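Local coordinates for protein ricin B-like lectin (Macrolepiota procera, PDB 4IZX) that binds carbohydrates as a beta-trefoil lectin, holding lactose in a galactose-binding site, at residues 96-101 with 105-110; 111-116 with 130-135. All blocks are in the same frame, centred on the assembly; numbering follows the deposited sequence.

Contacts 1 and 2 follow one another along the chain and lie side by side, their centres about 10 Å apart. Strand 106-110 of contact 1 runs straight into the short helix 111-114 of contact 2, and segment 130-135, a 3-10 turn leading into strand 135-138, comes back against both. Cross-links tie them together: F97 N lies 2.8 Å from W135 O and D109 OD2 2.9 Å from Q133 NE2, both probable hydrogen bonds. F97, in the first segment of contact 1 but not touching the second, helps line the benzamidine pocket; the L108 side chain remains about 11 Å from that of D22, which binds galactose. Contact 2 lies away from both sites.

Contact 1 (96-101 with 105-110); sequences AFRIFV and NYNLDL
The F100 ring carries N107 CB over the middle of one face, a CH-pi contact with CB 3.8 Å from the ring centroid, while the backbone carbon C of N105 comes up at its edge. The R98 guanidinium is met at its edge by the N107 amide, the two planes only 21° apart. NH1 of R98 donates to N107 OD1 over 3.0 Å, with the acceptor in the guanidinium plane but the donor somewhat tilted from the carbonyl plane. The backbone places N107 CB over F100; chi1 of 62°, with CG between backbone N and carbonyl carbon, then swings the amide toward R98. Beyond the two segments, R98 NE forms a salt bridge with D90, N107 OD1 also accepts from T127 OG1, and Q133 OE1 accepts from both R98 NH1 and N107 ND2. Together these bonds satisfy the buried R98 guanidinium, whose NH2 also bonds to W128 O, and both ends of the N107 amide, holding its rotation. The strands belong to a beta-trefoil, but they meet only briefly: their axes make 119°, far from a regular antiparallel pair, and one bridge, F100 with N107, joins them. Beside it L108 N donates to I99 O over 2.9 Å and V101 N to Y106 O over 3.0 Å. The same oxygens receive CA-H contacts, N107 CA lying 3.1 Å from I99 O. Where the strands diverge, water 1 accepts from I99 N and donates to L108 O. On the face of strand 97-100 away from R98 and F100, I99 CG2, anti to the backbone N, makes the closest side-chain approach to L108, 3.8 Å from CD1, while I99 CD1 lies near L108 CD2; L108 also rests on W85.

Contact 2 (111-116 with 130-135); sequences SGYGDT and GLHQTW
H132 lays one face of its imidazole against the backbone of Y113, and this is the tight part of the contact. Y113 CA sits over the ring centre, 3.6 Å from the centroid and 8° off the normal, a CH-pi contact; Q133 CG approaches the opposite face nearer the rim. The chain continues past the base of the histidine, G114 N lying 3.3 Å from H132 CB. G114 has no side chain to obstruct this approach. With CG of H132 set between its own backbone N and carbonyl carbon (chi1 58°), the ring lies side by side with the Y113 side chain, pointing the same way. The outer part is looser: the edge of the exposed Y113 ring, at CD1, turns toward the face of H132 in an offset edge-to-face pair, planes at 87° and centroids 5.8 Å apart, with Y113 CD1 4.1 Å from H132 NE2. No hydrogen bond crosses between the segments. K16 NZ bonds to Y113 O, and N14 ND2 to H132 O. The contact thus sets the weakly bonded helix 111-114, which follows strand 106-110, beside the 3-10 turn 131-133 that leads from strand 120-126 toward strand 135-138.

Contact 1 (96-101 with 105-110)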
loop_
_atom_site.group_PDB
_atom_site.type_symbol
_atom_site.label_atom_id
_atom_site.label_comp_id
_atom_site.label_asym_id
_atom_site.label_seq_id
_atom_site.Cartn_x
_atom_site.Cartn_y
_atom_site.Cartn_z
ATOM N N ALA A 96 -13.151 -3.453 -1.091
ATOM C CA ALA A 96 -11.915 -2.783 -0.809
ATOM C C ALA A 96 -11.248 -3.340 0.432
ATOM O O ALA A 96 -11.854 -4.091 1.190
ATOM C CB ALA A 96 -12.153 -1.275 -0.674
ATOM N N PHE A 97 -10.023 -2.928 0.657
ATOM C CA PHE A 97 -9.151 -3.423 1.683
ATOM C C PHE A 97 -8.512 -2.290 2.480
ATOM O O PHE A 97 -8.334 -1.167 1.996
ATOM C CB PHE A 97 -7.987 -4.234 1.045
ATOM C CG PHE A 97 -8.442 -5.474 0.333
ATOM C CD1 PHE A 97 -8.522 -6.679 0.988
ATOM C CD2 PHE A 97 -8.760 -5.446 -1.003
ATOM C CE1 PHE A 97 -8.821 -7.836 0.320
ATOM C CE2 PHE A 97 -9.108 -6.589 -1.666
ATOM C CZ PHE A 97 -9.125 -7.786 -1.005
ATOM N N ARG A 98 -8.102 -2.646 3.689
ATOM C CA ARG A 98 -7.207 -1.868 4.508
ATOM C C ARG A 98 -5.957 -2.686 4.787
ATOM O O ARG A 98 -6.010 -3.913 4.917
ATOM C CB ARG A 98 -7.883 -1.470 5.830
ATOM C CG ARG A 98 -9.016 -0.480 5.591
ATOM C CD ARG A 98 -9.823 -0.243 6.842
ATOM N NE ARG A 98 -10.876 0.723 6.613
ATOM C CZ ARG A 98 -10.762 2.027 6.760
ATOM N NH1 ARG A 98 -9.648 2.543 7.227
ATOM N NH2 ARG A 98 -11.783 2.820 6.464
ATOM N N ILE A 99 -4.822 -1.998 4.909
ATOM C CA ILE A 99 -3.517 -2.624 5.058
ATOM C C ILE A 99 -2.915 -2.061 6.338
ATOM O O ILE A 99 -2.659 -0.848 6.425
ATOM C CB ILE A 99 -2.649 -2.368 3.823
ATOM C CG1 ILE A 99 -3.327 -2.912 2.537
ATOM C CG2 ILE A 99 -1.266 -2.985 4.006
ATOM C CD1 ILE A 99 -2.618 -2.545 1.245
ATOM N N PHE A 100 -2.795 -2.907 7.338
ATOM C CA PHE A 100 -2.424 -2.532 8.716
ATOM C C PHE A 100 -1.028 -3.010 9.047
ATOM O O PHE A 100 -0.630 -4.121 8.753
ATOM C CB PHE A 100 -3.363 -3.182 9.728
ATOM C CG PHE A 100 -4.737 -2.593 9.806
ATOM C CD1 PHE A 100 -5.745 -3.021 8.984
ATOM C CD2 PHE A 100 -5.024 -1.660 10.779
ATOM C CE1 PHE A 100 -7.024 -2.507 9.116
ATOM C CE2 PHE A 100 -6.275 -1.113 10.895
ATOM C CZ PHE A 100 -7.283 -1.563 10.099
ATOM N N VAL A 101 -0.315 -2.219 9.860
ATOM C CA VAL A 101 0.831 -2.781 10.597
ATOM C C VAL A 101 0.238 -3.810 11.571
ATOM O O VAL A 101 -0.707 -3.500 12.315
ATOM C CB VAL A 101 1.642 -1.714 11.356
ATOM C CG1 VAL A 101 2.783 -2.343 12.147
ATOM C CG2 VAL A 101 2.168 -0.645 10.383
ATOM N N ASN A 105 -3.565 -0.357 15.178
ATOM C CA ASN A 105 -4.652 0.329 14.516
ATOM C C ASN A 105 -4.154 1.292 13.437
ATOM O O ASN A 105 -4.925 2.137 12.983
ATOM C CB ASN A 105 -5.454 1.117 15.554
ATOM C CG ASN A 105 -6.257 0.224 16.458
ATOM O OD1 ASN A 105 -6.998 -0.649 15.994
ATOM N ND2 ASN A 105 -6.171 0.476 17.749
ATOM N N TYR A 106 -2.895 1.166 13.010
ATOM C CA TYR A 106 -2.347 2.009 11.948
ATOM C C TYR A 106 -2.451 1.335 10.620
ATOM O O TYR A 106 -1.996 0.203 10.415
ATOM C CB TYR A 106 -0.873 2.317 12.237
ATOM C CG TYR A 106 -0.664 3.160 13.473
ATOM C CD1 TYR A 106 -1.042 4.492 13.487
ATOM C CD2 TYR A 106 -0.073 2.618 14.575
ATOM C CE1 TYR A 106 -0.922 5.251 14.620
ATOM C CE2 TYR A 106 0.113 3.377 15.704
ATOM C CZ TYR A 106 -0.341 4.679 15.717
ATOM O OH TYR A 106 -0.137 5.426 16.845
ATOM N N ASN A 107 -3.119 2.013 9.676
ATOM C CA ASN A 107 -3.298 1.511 8.315
ATOM C C ASN A 107 -2.824 2.498 7.274
ATOM O O ASN A 107 -2.714 3.710 7.520
ATOM C CB ASN A 107 -4.709 0.965 8.054
ATOM C CG ASN A 107 -5.866 1.938 8.172
ATOM O OD1 ASN A 107 -7.038 1.473 8.116
ATOM N ND2 ASN A 107 -5.648 3.226 8.259
ATOM N N LEU A 108 -2.585 1.993 6.066
ATOM C CA LEU A 108 -2.163 2.835 4.969
ATOM C C LEU A 108 -3.187 3.895 4.673
ATOM O O LEU A 108 -4.381 3.637 4.580
ATOM C CB LEU A 108 -1.932 1.986 3.695
ATOM C CG LEU A 108 -0.505 1.494 3.503
ATOM C CD1 LEU A 108 -0.041 0.605 4.633
ATOM C CD2 LEU A 108 -0.404 0.748 2.192
ATOM N N ASP A 109 -2.692 5.107 4.403
ATOM C CA ASP A 109 -3.478 6.329 4.266
ATOM C C ASP A 109 -2.781 7.142 3.163
ATOM O O ASP A 109 -1.602 7.468 3.268
ATOM C CB ASP A 109 -3.464 7.016 5.662
ATOM C CG ASP A 109 -4.145 8.361 5.715
ATOM O OD1 ASP A 109 -3.698 9.294 4.996
ATOM O OD2 ASP A 109 -5.119 8.491 6.492
ATOM N N LEU A 110 -3.523 7.453 2.107
ATOM C CA LEU A 110 -3.017 8.357 1.080
ATOM C C LEU A 110 -3.155 9.765 1.634
ATOM O O LEU A 110 -4.259 10.216 1.954
ATOM C CB LEU A 110 -3.784 8.185 -0.234
ATOM C CG LEU A 110 -3.295 9.082 -1.391
ATOM C CD1 LEU A 110 -1.831 8.819 -1.732
ATOM C CD2 LEU A 110 -4.184 8.899 -2.602
HETATM O O HOH W 1 -5.373 0.977 4.677
#

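Contact 2 (111-116 with 130-135)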
loop_
_atom_site.group_PDB
_atom_site.type_symbol
_atom_site.label_atom_id
_atom_site.label_comp_id
_atom_site.label_asym_id
_atom_site.label_seq_id
_atom_site.Cartn_x
_atom_site.Cartn_y
_atom_site.Cartn_z
ATOM N N SER A 111 -2.021 10.422 1.818
ATOM C CA SER A 111 -1.958 11.660 2.600
ATOM C C SER A 111 -2.695 12.808 1.942
ATOM O O SER A 111 -3.127 12.737 0.788
ATOM C CB SER A 111 -0.516 12.024 2.913
ATOM O OG SER A 111 0.201 12.448 1.805
ATOM N N GLY A 112 -2.891 13.864 2.720
ATOM C CA GLY A 112 -3.746 14.945 2.302
ATOM C C GLY A 112 -5.182 14.532 2.082
ATOM O O GLY A 112 -5.880 15.107 1.237
ATOM N N TYR A 113 -5.644 13.505 2.804
ATOM C CA TYR A 113 -7.015 12.995 2.676
ATOM C C TYR A 113 -7.270 12.482 1.281
ATOM O O TYR A 113 -8.318 12.728 0.666
ATOM C CB TYR A 113 -8.074 14.004 3.116
ATOM C CG TYR A 113 -7.675 14.727 4.348
ATOM C CD1 TYR A 113 -7.515 14.092 5.560
ATOM C CD2 TYR A 113 -7.363 16.076 4.284
ATOM C CE1 TYR A 113 -7.090 14.753 6.680
ATOM C CE2 TYR A 113 -6.882 16.738 5.403
ATOM C CZ TYR A 113 -6.753 16.060 6.602
ATOM O OH TYR A 113 -6.366 16.704 7.749
ATOM N N GLY A 114 -6.297 11.735 0.756
ATOM C CA GLY A 114 -6.450 11.183 -0.575
ATOM C C GLY A 114 -6.197 12.224 -1.660
ATOM O O GLY A 114 -6.833 12.199 -2.699
ATOM N N ASP A 115 -5.203 13.081 -1.445
ATOM C CA ASP A 115 -4.799 14.077 -2.460
ATOM C C ASP A 115 -4.440 13.300 -3.727
ATOM O O ASP A 115 -3.697 12.310 -3.696
ATOM C CB ASP A 115 -3.643 14.907 -1.893
ATOM C CG ASP A 115 -3.260 16.107 -2.760
ATOM O OD1 ASP A 115 -3.446 16.091 -3.958
ATOM O OD2 ASP A 115 -2.658 17.027 -2.208
ATOM N N THR A 116 -5.034 13.732 -4.845
ATOM C CA THR A 116 -4.830 13.054 -6.132
ATOM C C THR A 116 -3.537 13.442 -6.820
ATOM O O THR A 116 -3.172 12.854 -7.806
ATOM C CB THR A 116 -6.010 13.321 -7.079
ATOM O OG1 THR A 116 -6.046 14.727 -7.373
ATOM C CG2 THR A 116 -7.318 12.884 -6.462
ATOM N N GLY A 130 -12.394 7.345 6.732
ATOM C CA GLY A 130 -11.899 8.109 5.587
ATOM C C GLY A 130 -11.553 7.192 4.415
ATOM O O GLY A 130 -10.768 6.281 4.535
ATOM N N LEU A 131 -12.112 7.490 3.261
ATOM C CA LEU A 131 -12.031 6.600 2.118
ATOM C C LEU A 131 -10.638 6.531 1.532
ATOM O O LEU A 131 -10.313 5.570 0.824
ATOM C CB LEU A 131 -13.008 7.035 1.048
ATOM C CG LEU A 131 -14.449 6.944 1.473
ATOM C CD1 LEU A 131 -15.281 7.476 0.352
ATOM C CD2 LEU A 131 -14.824 5.513 1.800
ATOM N N HIS A 132 -9.813 7.535 1.815
ATOM C CA HIS A 132 -8.419 7.536 1.416
ATOM C C HIS A 132 -7.576 6.516 2.146
ATOM O O HIS A 132 -6.406 6.372 1.810
ATOM C CB HIS A 132 -7.866 8.945 1.582
ATOM C CG HIS A 132 -7.981 9.452 2.972
ATOM N ND1 HIS A 132 -9.164 9.885 3.501
ATOM C CD2 HIS A 132 -7.052 9.569 3.942
ATOM C CE1 HIS A 132 -8.951 10.255 4.746
ATOM N NE2 HIS A 132 -7.685 10.044 5.052
ATOM N N GLN A 133 -8.182 5.808 3.110
ATOM C CA GLN A 133 -7.552 4.666 3.770
ATOM C C GLN A 133 -7.972 3.319 3.219
ATOM O O GLN A 133 -7.646 2.283 3.802
ATOM C CB GLN A 133 -7.840 4.694 5.273
ATOM C CG GLN A 133 -7.433 5.980 5.953
ATOM C CD GLN A 133 -7.419 5.828 7.450
ATOM O OE1 GLN A 133 -8.073 4.949 8.034
ATOM N NE2 GLN A 133 -6.626 6.657 8.107
ATOM N N THR A 134 -8.723 3.305 2.112
ATOM C CA THR A 134 -9.225 2.068 1.549
ATOM C C THR A 134 -8.733 1.921 0.108
ATOM O O THR A 134 -8.538 2.925 -0.608
ATOM C CB THR A 134 -10.758 1.996 1.618
ATOM O OG1 THR A 134 -11.384 2.958 0.757
ATOM C CG2 THR A 134 -11.267 2.185 3.035
ATOM N N TRP A 135 -8.544 0.670 -0.294
ATOM C CA TRP A 135 -7.755 0.358 -1.480
ATOM C C TRP A 135 -8.364 -0.842 -2.171
ATOM O O TRP A 135 -8.735 -1.818 -1.530
ATOM C CB TRP A 135 -6.301 0.005 -1.088
ATOM C CG TRP A 135 -5.616 1.018 -0.191
ATOM C CD1 TRP A 135 -5.710 1.088 1.148
ATOM C CD2 TRP A 135 -4.809 2.104 -0.601
ATOM N NE1 TRP A 135 -4.996 2.158 1.612
ATOM C CE2 TRP A 135 -4.412 2.780 0.555
ATOM C CE3 TRP A 135 -4.312 2.539 -1.837
ATOM C CZ2 TRP A 135 -3.540 3.867 0.520
ATOM C CZ3 TRP A 135 -3.472 3.642 -1.866
ATOM C CH2 TRP A 135 -3.076 4.268 -0.700
#